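Local coordinates for pseudoalteromonas arctica PAMC 21717 (Pseudoalteromonas arctica, PDB 5YL7), which probably hydrolyses peptide bonds in proteins as a cold-active, calcium-binding serine protease of the subtilase family, at residues Asn51-Pro56 / Ala109-Asn114; Ser75-Pro80 / Val127-Val132; Gly176-Thr181 / Gly213-Val218; Gly247-Ala252 / Tyr276-Ser281; Gly289-Ile294 / Ser308-Thr313. One frame throughout, in Å; residues are numbered along the deposited sequence.

Overall arrangement
All five contacts belong to one subtilase chain built round a parallel sheet. Contacts 1 and 2 touch each other: Asn53 O lies 2.8 Å from Val127 N and Leu55 N lies 2.9 Å from Val127 O, so loop 51-56 runs beside strand 126-131. Contacts 1, 2 and 3 each supply ligands to a different calcium ion; the centre of contact 3 is about 31 Å from that of contact 1, on the opposite side of the chain's centre. Contact 4 holds Ser281, the likely nucleophile, at the start of helix 280-297. The same helix reappears in contact 5, its centre about 24 Å from that of contact 4. Contact 3 comes within about 7 Å of contact 5, nearest atoms compared.

Contact 1 (Asn51-Pro56 / Ala109-Asn114); sequences NANILP and AAVTNN. With CA (calcium ion), chain C.
Asn53 reaches across to the turn at Ala109 and Val111 and carries most of this contact. Its CB already lies 3.5 Å from Ala109 O. CG stands anti to the backbone carbonyl carbon (chi1 -74°) and remains near the same oxygen while passing within 4.2 Å of Val111 CG2. At the tip, ND2 gives a hydrogen bond of 2.8 Å to Ala109 O, nearly straight at 167°, with the oxygen close to the plane of the amide. The same nitrogen rests 4.0 Å from Val111 CG2, so the CG2 methyl of Val111 packs against the amide, the two side chains crossing at a slant. An asparagine suits this place, being short enough to stay buried while offering a donor to a main-chain carbonyl. An alanine here would probably leave Ala109 O without this donor and open a gap beside Val111. Next to it, Ala52 CB meets Val111 CG2 at 4.0 Å, a methyl that adds a small apolar touch at the exposed border of the contact.

Further along, segment 109-114 supplies two ligands to a calcium ion. Val111 O binds it at 2.3 Å and Asn114 OD1 at 2.5 Å, and Asp5, Asp49, Glu116 and Val118 complete a site consistent with the strong calcium site of subtilisins. Thr112 OG1 bonds back to Ala110 O within the turn.

The contact thus joins two loops, one following strand 36-41 and the other following helix 100-109, while backbone bonds from Asn53 and Leu55 to Val127 lay the first loop along strand 126-131.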
# COMPACT_ATOMS: atom_id res chain seq x y z
N ASN A 51 0.95 8.54 13.49
CA ASN A 51 1.61 7.68 14.48
C ASN A 51 0.67 7.01 15.45
O ASN A 51 0.98 5.91 15.88
CB ASN A 51 2.70 8.47 15.22
CG ASN A 51 3.64 7.61 15.86
OD1 ASN A 51 3.76 7.66 17.17
ND2 ASN A 51 4.31 6.81 15.16
N ALA A 52 -0.43 7.60 15.80
CA ALA A 52 -1.33 6.91 16.71
C ALA A 52 -1.85 5.58 16.21
O ALA A 52 -2.34 4.74 16.93
CB ALA A 52 -2.51 7.74 17.10
N ASN A 53 -1.84 5.41 14.82
CA ASN A 53 -2.28 4.18 14.21
C ASN A 53 -1.16 3.28 13.84
O ASN A 53 -1.40 2.25 13.14
CB ASN A 53 -3.16 4.48 12.99
CG ASN A 53 -4.53 4.97 13.34
OD1 ASN A 53 -4.90 4.90 14.54
ND2 ASN A 53 -5.27 5.48 12.37
N ILE A 54 0.06 3.51 14.26
CA ILE A 54 1.24 2.65 14.00
C ILE A 54 1.47 1.71 15.18
O ILE A 54 1.48 2.20 16.35
CB ILE A 54 2.45 3.53 13.71
CG1 ILE A 54 2.31 4.31 12.45
CG2 ILE A 54 3.76 2.73 13.76
CD1 ILE A 54 2.39 3.53 11.19
N LEU A 55 1.67 0.47 14.93
CA LEU A 55 2.08 -0.56 15.88
C LEU A 55 3.55 -0.83 15.71
O LEU A 55 4.18 -0.49 14.72
CB LEU A 55 1.30 -1.84 15.63
CG LEU A 55 -0.15 -1.79 16.02
CD1 LEU A 55 -0.85 -3.01 15.43
CD2 LEU A 55 -0.23 -1.80 17.56
N PRO A 56 4.21 -1.48 16.68
CA PRO A 56 5.54 -1.92 16.49
C PRO A 56 5.66 -2.82 15.26
O PRO A 56 4.76 -3.59 14.94
CB PRO A 56 5.82 -2.81 17.75
CG PRO A 56 4.94 -2.21 18.78
CD PRO A 56 3.69 -1.82 18.00
N ALA A 109 -4.25 4.14 6.73
CA ALA A 109 -4.74 4.40 8.09
C ALA A 109 -4.22 5.72 8.69
O ALA A 109 -4.04 5.80 9.91
CB ALA A 109 -4.45 3.21 8.97
N ALA A 110 -4.17 6.82 7.95
CA ALA A 110 -3.98 8.13 8.57
C ALA A 110 -5.08 8.31 9.61
O ALA A 110 -6.22 7.91 9.48
CB ALA A 110 -4.03 9.26 7.59
N VAL A 111 -4.67 9.04 10.67
CA VAL A 111 -5.59 9.38 11.76
C VAL A 111 -6.65 10.31 11.25
O VAL A 111 -6.33 11.33 10.64
CB VAL A 111 -4.82 9.96 12.92
CG1 VAL A 111 -5.86 10.34 14.04
CG2 VAL A 111 -3.74 9.05 13.50
N THR A 112 -7.89 9.95 11.42
CA THR A 112 -9.02 10.58 10.79
C THR A 112 -9.96 11.17 11.90
O THR A 112 -10.04 10.65 12.99
CB THR A 112 -9.70 9.57 9.88
OG1 THR A 112 -8.71 9.19 8.89
CG2 THR A 112 -10.88 10.07 9.14
N ASN A 113 -10.66 12.23 11.46
CA ASN A 113 -11.60 12.95 12.39
C ASN A 113 -10.87 13.55 13.47
O ASN A 113 -11.47 13.79 14.56
CB ASN A 113 -12.69 12.03 12.90
CG ASN A 113 -13.75 11.97 11.96
OD1 ASN A 113 -14.19 13.03 11.45
ND2 ASN A 113 -14.30 10.77 11.80
N ASN A 114 -9.61 13.94 13.30
CA ASN A 114 -8.81 14.65 14.29
C ASN A 114 -8.61 16.12 13.95
O ASN A 114 -7.75 16.78 14.50
CB ASN A 114 -7.47 13.94 14.60
CG ASN A 114 -6.53 13.93 13.38
OD1 ASN A 114 -6.97 14.09 12.23
ND2 ASN A 114 -5.25 13.81 13.63
CA CA C . -6.13 13.53 9.99

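Contact 2 (Ser75-Pro80 / Val127-Val132); sequences SDARDP and VVPVRV. With CA (calcium ion), chain E.
Pro80 sits over one face of the Arg131 guanidinium, the two side chains meeting tip to tip, with Pro80 CD 3.3 Å from Arg131 CZ and above the centre of the group. The rigid apolar ring, with CD and CG turned to the group, covers this face without competing for its N-H groups. Arg131 CD lies 3.4 Å from Arg78 O. Ala77 faces the strand, and its CB is 3.3 Å from Pro129 O; the small methyl suits so close an approach to the strand.

Further out, Arg131 CG is anti to the backbone N (chi1 177°) and the chain stays extended to NE. Its polar end is then held by outside acceptors: NH1 by Asp59 OD2, NH2 by Ala67 O and NE by Thr42 O. A water at the guanidinium edge accepts from Arg131 NH2 at 2.9 Å and lies within bonding distance of Asp79 OD1. Asp79 itself is fixed mainly by Thr42.

The loop is shaped by an Asx turn, Asp76 OD1 accepting from Arg78 N, and by calcium, which Asp76 O binds at 2.4 Å. A calcium-bound water also donates to Arg78 O. Asp69, Asp74 and the same Asp59 OD2 are further ligands, which ties Arg131 to the site: a calcium-binding loop packed against a strand of the parallel sheet of the subtilase fold.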
# COMPACT_ATOMS: atom_id res chain seq x y z
N SER A 75 14.56 -4.03 15.12
CA SER A 75 13.17 -3.86 15.47
C SER A 75 12.59 -2.46 15.11
O SER A 75 11.40 -2.33 15.29
CB SER A 75 12.85 -4.21 16.92
OG SER A 75 13.46 -3.25 17.71
N ASP A 76 13.41 -1.54 14.63
CA ASP A 76 12.88 -0.17 14.37
C ASP A 76 12.70 -0.03 12.87
O ASP A 76 13.63 0.10 12.09
CB ASP A 76 13.90 0.82 14.91
CG ASP A 76 13.44 2.20 14.79
OD1 ASP A 76 12.41 2.50 14.18
OD2 ASP A 76 14.04 3.12 15.44
N ALA A 77 11.43 0.01 12.46
CA ALA A 77 11.03 0.09 11.05
C ALA A 77 10.90 1.49 10.58
O ALA A 77 10.32 1.78 9.52
CB ALA A 77 9.72 -0.68 10.85
N ARG A 78 11.38 2.51 11.34
CA ARG A 78 11.39 3.85 10.81
C ARG A 78 12.25 3.99 9.59
O ARG A 78 13.24 3.28 9.41
CB ARG A 78 11.77 4.86 11.89
CG ARG A 78 10.68 5.06 12.88
CD ARG A 78 11.03 6.00 14.01
NE ARG A 78 9.96 6.11 14.97
CZ ARG A 78 9.80 7.11 15.88
NH1 ARG A 78 10.62 8.11 15.89
NH2 ARG A 78 8.78 7.05 16.70
N ASP A 79 11.87 4.93 8.71
CA ASP A 79 12.57 5.17 7.48
C ASP A 79 13.66 6.20 7.72
O ASP A 79 13.32 7.37 8.01
CB ASP A 79 11.58 5.69 6.44
CG ASP A 79 12.09 5.82 5.06
OD1 ASP A 79 13.33 5.70 4.83
OD2 ASP A 79 11.26 6.11 4.15
N PRO A 80 14.94 5.86 7.57
CA PRO A 80 16.02 6.87 7.72
C PRO A 80 16.15 7.76 6.56
O PRO A 80 16.96 8.72 6.62
CB PRO A 80 17.23 5.99 7.91
CG PRO A 80 16.98 4.76 7.03
CD PRO A 80 15.47 4.55 7.20
N VAL A 127 -1.59 -0.07 11.55
CA VAL A 127 -0.56 -0.46 10.59
C VAL A 127 0.66 -0.99 11.31
O VAL A 127 1.18 -0.33 12.23
CB VAL A 127 -0.18 0.67 9.69
CG1 VAL A 127 1.13 0.44 8.90
CG2 VAL A 127 -1.29 0.99 8.72
N VAL A 128 1.12 -2.15 10.85
CA VAL A 128 2.45 -2.68 11.26
C VAL A 128 3.40 -2.34 10.15
O VAL A 128 3.27 -2.84 9.01
CB VAL A 128 2.41 -4.19 11.50
CG1 VAL A 128 3.76 -4.81 11.68
CG2 VAL A 128 1.53 -4.50 12.68
N PRO A 129 4.37 -1.50 10.37
CA PRO A 129 5.35 -1.16 9.39
C PRO A 129 6.42 -2.21 9.28
O PRO A 129 7.02 -2.57 10.28
CB PRO A 129 5.93 0.16 9.88
CG PRO A 129 5.82 0.05 11.38
CD PRO A 129 4.58 -0.75 11.64
N VAL A 130 6.61 -2.79 8.10
CA VAL A 130 7.64 -3.79 7.85
C VAL A 130 8.56 -3.21 6.86
O VAL A 130 8.22 -3.05 5.67
CB VAL A 130 7.02 -5.13 7.43
CG1 VAL A 130 8.11 -6.19 7.31
CG2 VAL A 130 5.97 -5.57 8.40
N ARG A 131 9.75 -2.80 7.31
CA ARG A 131 10.68 -2.11 6.49
C ARG A 131 11.48 -3.11 5.67
O ARG A 131 12.25 -3.88 6.23
CB ARG A 131 11.58 -1.12 7.27
CG ARG A 131 12.60 -0.46 6.43
CD ARG A 131 13.21 0.73 7.15
NE ARG A 131 14.11 1.40 6.24
CZ ARG A 131 15.45 1.41 6.23
NH1 ARG A 131 16.12 0.80 7.17
NH2 ARG A 131 16.09 1.99 5.25
N VAL A 132 11.32 -3.06 4.36
CA VAL A 132 12.00 -3.97 3.44
C VAL A 132 12.71 -3.28 2.34
O VAL A 132 13.49 -3.95 1.62
CB VAL A 132 11.01 -5.02 2.89
CG1 VAL A 132 10.34 -5.86 3.99
CG2 VAL A 132 9.98 -4.40 1.97
CA CA E . 15.94 0.06 11.41
O HOH W 1 15.40 2.24 10.70
O HOH W 2 14.35 3.47 3.48
O HOH W 3 17.09 1.24 13.10

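Contact 3 (Gly176-Thr181 / Gly213-Val218); sequences GSCSST and GNCNGV. With CA (calcium ion), chain F.
Cys178 and Cys215 form a disulfide that joins the loop before helix 180-191 to the loop before strand 219-224. The covalent link is the tight part: the SG atoms of Cys178 and Cys215 are 2.1 Å apart, with a torsion of 95° about the bond, close to the relaxed right angle. Cys178 SG stands anti to its backbone N (chi1 179°), which carries the sulfur across to the other loop.

Asn214 packs beside this bridge. Its OD1 lies 3.5 Å from Cys178 CB, and its ND2 gives a bent hydrogen bond (151°) to Gly176 O at 2.9 Å. Ala208 O is a second acceptor for ND2, while Asn211 is a second donor to Gly176 O, so the amide is woven into a small network. A leucine in its place would probably leave Ala208 O without this donor and Gly176 O with one fewer. Gly176 suits its backbone angles, where a CB would jam against the preceding carbonyl.

Elsewhere the contact is looser. Ser177 turns outward to solvent, Ser179 takes the N-cap position of helix 180-191, and the second segment ends in water around calcium. Val218 O binds that ion at 2.3 Å, with Asp241 and Glu307 as further protein ligands. One calcium-bound water donates to Cys215 O at 3.3 Å and accepts from Val218 N at 3.2 Å.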
# COMPACT_ATOMS: atom_id res chain seq x y z
N GLY A 176 10.17 -9.26 -14.14
CA GLY A 176 10.46 -10.69 -14.23
C GLY A 176 9.49 -11.58 -13.50
O GLY A 176 8.53 -11.10 -12.93
N SER A 177 9.70 -12.86 -13.57
CA SER A 177 8.83 -13.79 -13.00
C SER A 177 8.84 -13.73 -11.44
O SER A 177 9.75 -13.19 -10.84
CB SER A 177 9.20 -15.20 -13.53
OG SER A 177 10.48 -15.49 -13.19
N CYS A 178 7.75 -14.23 -10.87
CA CYS A 178 7.61 -14.37 -9.43
C CYS A 178 8.60 -15.48 -8.96
O CYS A 178 8.44 -16.61 -9.42
CB CYS A 178 6.18 -14.75 -9.07
SG CYS A 178 5.90 -14.97 -7.30
N SER A 179 9.49 -15.20 -8.06
CA SER A 179 10.36 -16.22 -7.66
C SER A 179 9.79 -17.21 -6.71
O SER A 179 8.78 -16.89 -6.00
CB SER A 179 11.62 -15.66 -7.05
OG SER A 179 11.35 -15.27 -5.70
N SER A 180 10.35 -18.38 -6.61
CA SER A 180 9.89 -19.38 -5.68
C SER A 180 9.98 -18.84 -4.22
O SER A 180 9.10 -19.16 -3.46
CB SER A 180 10.74 -20.66 -5.67
OG SER A 180 10.40 -21.30 -6.89
N THR A 181 10.99 -18.07 -3.87
CA THR A 181 11.15 -17.55 -2.51
C THR A 181 9.89 -16.66 -2.23
O THR A 181 9.34 -16.74 -1.15
CB THR A 181 12.40 -16.69 -2.45
OG1 THR A 181 13.53 -17.56 -2.71
CG2 THR A 181 12.64 -16.03 -1.10
N GLY A 213 3.36 -8.77 -8.31
CA GLY A 213 2.00 -8.80 -8.71
C GLY A 213 1.57 -9.96 -9.55
O GLY A 213 0.42 -10.36 -9.60
N ASN A 214 2.56 -10.54 -10.28
CA ASN A 214 2.38 -11.75 -11.08
C ASN A 214 2.49 -13.03 -10.28
O ASN A 214 2.35 -14.11 -10.86
CB ASN A 214 3.33 -11.73 -12.28
CG ASN A 214 4.77 -11.80 -11.91
OD1 ASN A 214 5.13 -11.86 -10.73
ND2 ASN A 214 5.67 -11.79 -12.93
N CYS A 215 2.64 -12.95 -8.97
CA CYS A 215 2.60 -14.17 -8.15
C CYS A 215 1.17 -14.64 -8.09
O CYS A 215 0.18 -13.97 -8.43
CB CYS A 215 3.10 -13.85 -6.78
SG CYS A 215 4.82 -13.31 -6.71
N ASN A 216 0.94 -15.90 -7.69
CA ASN A 216 -0.36 -16.47 -7.50
C ASN A 216 -0.88 -16.20 -6.10
O ASN A 216 -0.11 -16.10 -5.15
CB ASN A 216 -0.43 -17.96 -7.83
CG ASN A 216 -0.09 -18.24 -9.26
OD1 ASN A 216 -0.67 -17.56 -10.15
ND2 ASN A 216 0.85 -19.10 -9.55
N GLY A 217 -2.20 -16.11 -5.98
CA GLY A 217 -2.84 -15.89 -4.67
C GLY A 217 -2.76 -14.51 -4.11
O GLY A 217 -2.79 -14.35 -2.91
N VAL A 218 -2.69 -13.51 -5.00
CA VAL A 218 -2.58 -12.11 -4.59
C VAL A 218 -3.65 -11.32 -5.23
O VAL A 218 -4.19 -11.68 -6.27
CB VAL A 218 -1.18 -11.53 -4.92
CG1 VAL A 218 -0.05 -12.39 -4.33
CG2 VAL A 218 -0.94 -11.33 -6.38
CA CA F . -5.32 -12.54 -8.10
O HOH W 4 -3.09 -13.75 -8.19
O HOH W 5 -5.79 -12.43 -10.93
O HOH W 6 -6.39 -14.18 -9.46
O HOH W 7 -4.04 -11.98 -10.12
O HOH W 8 -5.32 -14.55 -6.57

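Contact 4 (Gly247-Ala252 / Tyr276-Ser281); sequences GAQSFA and YSQGTS
Gly247 and Gln278 bring the two backbones closest, their CA atoms 4.9 Å apart, where the loop after strand 242-245 passes the end of strand 272-277. Glycine fits at Gly247 because phi is positive and a CB would point into the other segment.

Two glutamine side chains then cross, each bonding to the other segment's backbone. Gln278 has CG between its backbone N and carbonyl carbon (chi1 66°) and extends beyond it to place OE1 2.7 Å from Gln249 N. This hydrogen bond is almost straight at 175°, and the donor stands above the carbonyl plane. The amide's other end, NE2, bonds to Tyr232 OH. Gln249 reaches the other way: its OE1 comes 3.3 Å from Gln278 CG, and the two amide planes are turned 55° apart. Its NE2 makes a weak bond of 3.1 Å to Tyr276 O and has a stronger partner in Asp254 O, while touching Tyr276 CB at 3.5 Å. A water donates to Gln249 OE1 at 2.9 Å and more weakly to Tyr276 O. Long amides suit both places, since each reaches a main-chain group of the other segment.

Ser277 pairs with Val258 in the antiparallel hairpin 258-263/272-277, and Gly279 bonds to Gly246. Gly279 occupies the N-cap position of helix 280-297, where its backbone angles would jam a CB against the preceding carbonyl; Ser281 of that helix bonds to His100 in what is probably the catalytic triad.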
# COMPACT_ATOMS: atom_id res chain seq x y z
N GLY A 247 -3.72 7.93 -9.23
CA GLY A 247 -3.41 9.29 -9.69
C GLY A 247 -2.67 9.34 -11.00
O GLY A 247 -2.02 8.38 -11.42
N ALA A 248 -2.82 10.47 -11.66
CA ALA A 248 -2.14 10.71 -12.96
C ALA A 248 -1.66 12.14 -12.97
O ALA A 248 -2.49 13.03 -13.34
CB ALA A 248 -3.02 10.35 -14.10
N GLN A 249 -0.40 12.37 -12.63
CA GLN A 249 0.17 13.68 -12.47
C GLN A 249 0.93 14.06 -13.71
O GLN A 249 1.45 13.21 -14.45
CB GLN A 249 1.14 13.65 -11.28
CG GLN A 249 0.46 13.40 -9.91
CD GLN A 249 1.50 13.35 -8.83
OE1 GLN A 249 2.46 12.58 -8.88
NE2 GLN A 249 1.35 14.21 -7.77
N SER A 250 1.10 15.39 -13.91
CA SER A 250 1.93 15.88 -15.02
C SER A 250 3.05 16.73 -14.53
O SER A 250 3.86 17.22 -15.33
CB SER A 250 1.12 16.54 -16.12
OG SER A 250 0.60 17.82 -15.72
N PHE A 251 3.22 16.89 -13.19
CA PHE A 251 4.32 17.65 -12.60
C PHE A 251 4.43 17.24 -11.13
O PHE A 251 3.49 16.61 -10.59
CB PHE A 251 4.13 19.15 -12.78
CG PHE A 251 2.94 19.71 -12.15
CD1 PHE A 251 1.70 19.78 -12.73
CD2 PHE A 251 3.03 20.31 -10.84
CE1 PHE A 251 0.60 20.27 -12.18
CE2 PHE A 251 1.92 20.82 -10.29
CZ PHE A 251 0.73 20.83 -10.93
N ALA A 252 5.56 17.59 -10.49
CA ALA A 252 5.76 17.13 -9.10
C ALA A 252 4.77 17.77 -8.17
O ALA A 252 4.47 18.90 -8.20
CB ALA A 252 7.23 17.38 -8.67
N TYR A 276 1.25 15.00 -2.65
CA TYR A 276 0.59 14.26 -3.70
C TYR A 276 1.57 13.43 -4.47
O TYR A 276 2.55 13.94 -4.96
CB TYR A 276 -0.14 15.21 -4.71
CG TYR A 276 -1.20 16.08 -4.17
CD1 TYR A 276 -2.53 15.69 -4.06
CD2 TYR A 276 -0.89 17.40 -3.81
CE1 TYR A 276 -3.51 16.56 -3.58
CE2 TYR A 276 -1.88 18.26 -3.34
CZ TYR A 276 -3.13 17.83 -3.26
OH TYR A 276 -4.18 18.66 -2.78
N SER A 277 1.29 12.11 -4.57
CA SER A 277 2.15 11.17 -5.26
C SER A 277 1.31 10.39 -6.25
O SER A 277 0.09 10.47 -6.24
CB SER A 277 2.83 10.23 -4.31
OG SER A 277 3.87 10.91 -3.55
N GLN A 278 1.93 9.60 -7.07
CA GLN A 278 1.20 8.74 -8.02
C GLN A 278 1.86 7.39 -8.18
O GLN A 278 3.06 7.26 -8.01
CB GLN A 278 1.07 9.36 -9.40
CG GLN A 278 2.33 9.54 -10.16
CD GLN A 278 2.18 9.97 -11.60
OE1 GLN A 278 1.10 10.17 -12.09
NE2 GLN A 278 3.29 10.06 -12.27
N GLY A 279 1.02 6.41 -8.57
CA GLY A 279 1.54 5.10 -8.93
C GLY A 279 0.56 4.08 -8.60
O GLY A 279 -0.41 4.21 -7.84
N THR A 280 0.82 2.85 -9.13
CA THR A 280 0.14 1.65 -8.61
C THR A 280 0.46 1.50 -7.10
O THR A 280 -0.40 0.92 -6.40
CB THR A 280 0.42 0.39 -9.39
OG1 THR A 280 1.80 0.13 -9.38
CG2 THR A 280 -0.15 0.44 -10.78
N SER A 281 1.52 2.08 -6.61
CA SER A 281 1.84 2.08 -5.19
C SER A 281 0.80 2.83 -4.35
O SER A 281 0.73 2.58 -3.18
CB SER A 281 3.14 2.83 -4.94
OG SER A 281 4.29 2.06 -5.22
O HOH W 9 4.68 13.96 -7.61

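Contact 5 (Gly289-Ile294 / Ser308-Thr313); sequences GVAALI and SILKST
Ala291 and Leu310 bring helices 289-294 and 308-312 together, their CA atoms 7.4 Å apart. The two short axes approach to 10.6 Å with 116° between their directions, a steep crossing that confines contact to a few side chains.

Leu310 is the wedge. Its CG stands anti to the carbonyl carbon (chi1 -75°), and CD2 enters between two residues one turn apart on the facing helix, lying 3.7 Å from Val290 CG1 and 3.7 Å from Ile294 CD1. Its other methyl, CD1, reaches Ala291 CB at 4.5 Å. A small residue at Ala291 lets the leucine come near the helix backbone, and Val290 turns its CG1 methyl to it.

Ile294 completes the packing by lying against Ile309 and Leu310. Its CD1 also meets Ile309 CG2 at 3.7 Å, while its CG2 lies 4.0 Å from Ile309 CD1. The two isoleucines lie alongside each other, pointing opposite ways, so each long branch lies against the short branch of its partner. The side-chain contacts are all apolar, as befits a largely buried joint.

At the C-terminal end of helix 308-312, Ser312 OG returns to Ser308 O at 2.7 Å; Ser312 N reaches the same oxygen from the opposite face. Thr313 OG1 likewise bonds to Ile309 O.

Ile306 adds to the same apolar cluster by touching Ala291 and Ile294, and Ala334 of helix 331-338 packs on Val290. This is helix-helix packing in the C-terminal part of the subtilase fold, built on helix 280-297, which carries the probable nucleophile Ser281 in its first turn.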
# COMPACT_ATOMS: atom_id res chain seq x y z
N GLY A 289 -6.82 -0.99 2.23
CA GLY A 289 -7.75 -0.43 3.23
C GLY A 289 -9.12 -1.02 3.08
O GLY A 289 -9.77 -1.32 4.10
N VAL A 290 -9.65 -1.20 1.86
CA VAL A 290 -10.95 -1.87 1.71
C VAL A 290 -10.90 -3.28 2.19
O VAL A 290 -11.90 -3.74 2.80
CB VAL A 290 -11.53 -1.68 0.29
CG1 VAL A 290 -12.87 -2.38 0.16
CG2 VAL A 290 -11.69 -0.20 -0.03
N ALA A 291 -9.81 -4.00 1.96
CA ALA A 291 -9.69 -5.33 2.56
C ALA A 291 -9.84 -5.29 4.07
O ALA A 291 -10.49 -6.20 4.65
CB ALA A 291 -8.34 -5.95 2.15
N ALA A 292 -9.29 -4.30 4.74
CA ALA A 292 -9.49 -4.11 6.15
C ALA A 292 -10.91 -3.80 6.48
O ALA A 292 -11.40 -4.30 7.55
CB ALA A 292 -8.51 -3.07 6.72
N LEU A 293 -11.63 -2.99 5.72
CA LEU A 293 -13.06 -2.73 5.98
C LEU A 293 -13.79 -4.03 5.90
O LEU A 293 -14.68 -4.33 6.76
CB LEU A 293 -13.62 -1.71 5.03
CG LEU A 293 -12.92 -0.38 4.96
CD1 LEU A 293 -13.70 0.57 4.04
CD2 LEU A 293 -12.71 0.23 6.33
N ILE A 294 -13.57 -4.82 4.88
CA ILE A 294 -14.18 -6.13 4.72
C ILE A 294 -13.90 -6.96 5.89
O ILE A 294 -14.86 -7.68 6.40
CB ILE A 294 -13.68 -6.82 3.40
CG1 ILE A 294 -14.21 -6.12 2.20
CG2 ILE A 294 -14.01 -8.28 3.41
CD1 ILE A 294 -13.42 -6.44 0.91
N SER A 308 -12.35 -12.32 -3.49
CA SER A 308 -13.64 -12.47 -4.23
C SER A 308 -14.53 -11.29 -3.96
O SER A 308 -15.17 -10.77 -4.93
CB SER A 308 -14.23 -13.76 -3.90
OG SER A 308 -15.47 -13.86 -4.68
N ILE A 309 -14.70 -10.83 -2.77
CA ILE A 309 -15.55 -9.69 -2.47
C ILE A 309 -15.04 -8.47 -3.17
O ILE A 309 -15.82 -7.73 -3.83
CB ILE A 309 -15.68 -9.46 -0.92
CG1 ILE A 309 -16.49 -10.57 -0.30
CG2 ILE A 309 -16.32 -8.12 -0.65
CD1 ILE A 309 -16.33 -10.70 1.21
N LEU A 310 -13.74 -8.19 -3.12
CA LEU A 310 -13.15 -7.01 -3.79
C LEU A 310 -13.46 -7.08 -5.27
O LEU A 310 -13.86 -6.07 -5.88
CB LEU A 310 -11.66 -6.98 -3.60
CG LEU A 310 -11.19 -6.55 -2.20
CD1 LEU A 310 -9.69 -6.90 -2.02
CD2 LEU A 310 -11.40 -5.07 -1.91
N LYS A 311 -13.23 -8.22 -5.92
CA LYS A 311 -13.37 -8.38 -7.37
C LYS A 311 -14.84 -8.35 -7.78
O LYS A 311 -15.16 -7.85 -8.86
CB LYS A 311 -12.75 -9.66 -7.84
CG LYS A 311 -11.21 -9.66 -7.72
CD LYS A 311 -10.55 -10.96 -8.25
CE LYS A 311 -10.69 -11.01 -9.72
NZ LYS A 311 -9.72 -12.02 -10.28
N SER A 312 -15.71 -8.90 -6.95
CA SER A 312 -17.11 -9.09 -7.38
C SER A 312 -17.95 -7.87 -7.19
O SER A 312 -19.08 -7.84 -7.68
CB SER A 312 -17.72 -10.28 -6.64
OG SER A 312 -17.02 -11.49 -6.75
N THR A 313 -17.49 -6.86 -6.46
CA THR A 313 -18.26 -5.66 -6.12
C THR A 313 -17.75 -4.39 -6.75
O THR A 313 -18.16 -3.31 -6.38
CB THR A 313 -18.40 -5.50 -4.59
OG1 THR A 313 -17.08 -5.27 -4.05
CG2 THR A 313 -19.02 -6.71 -3.95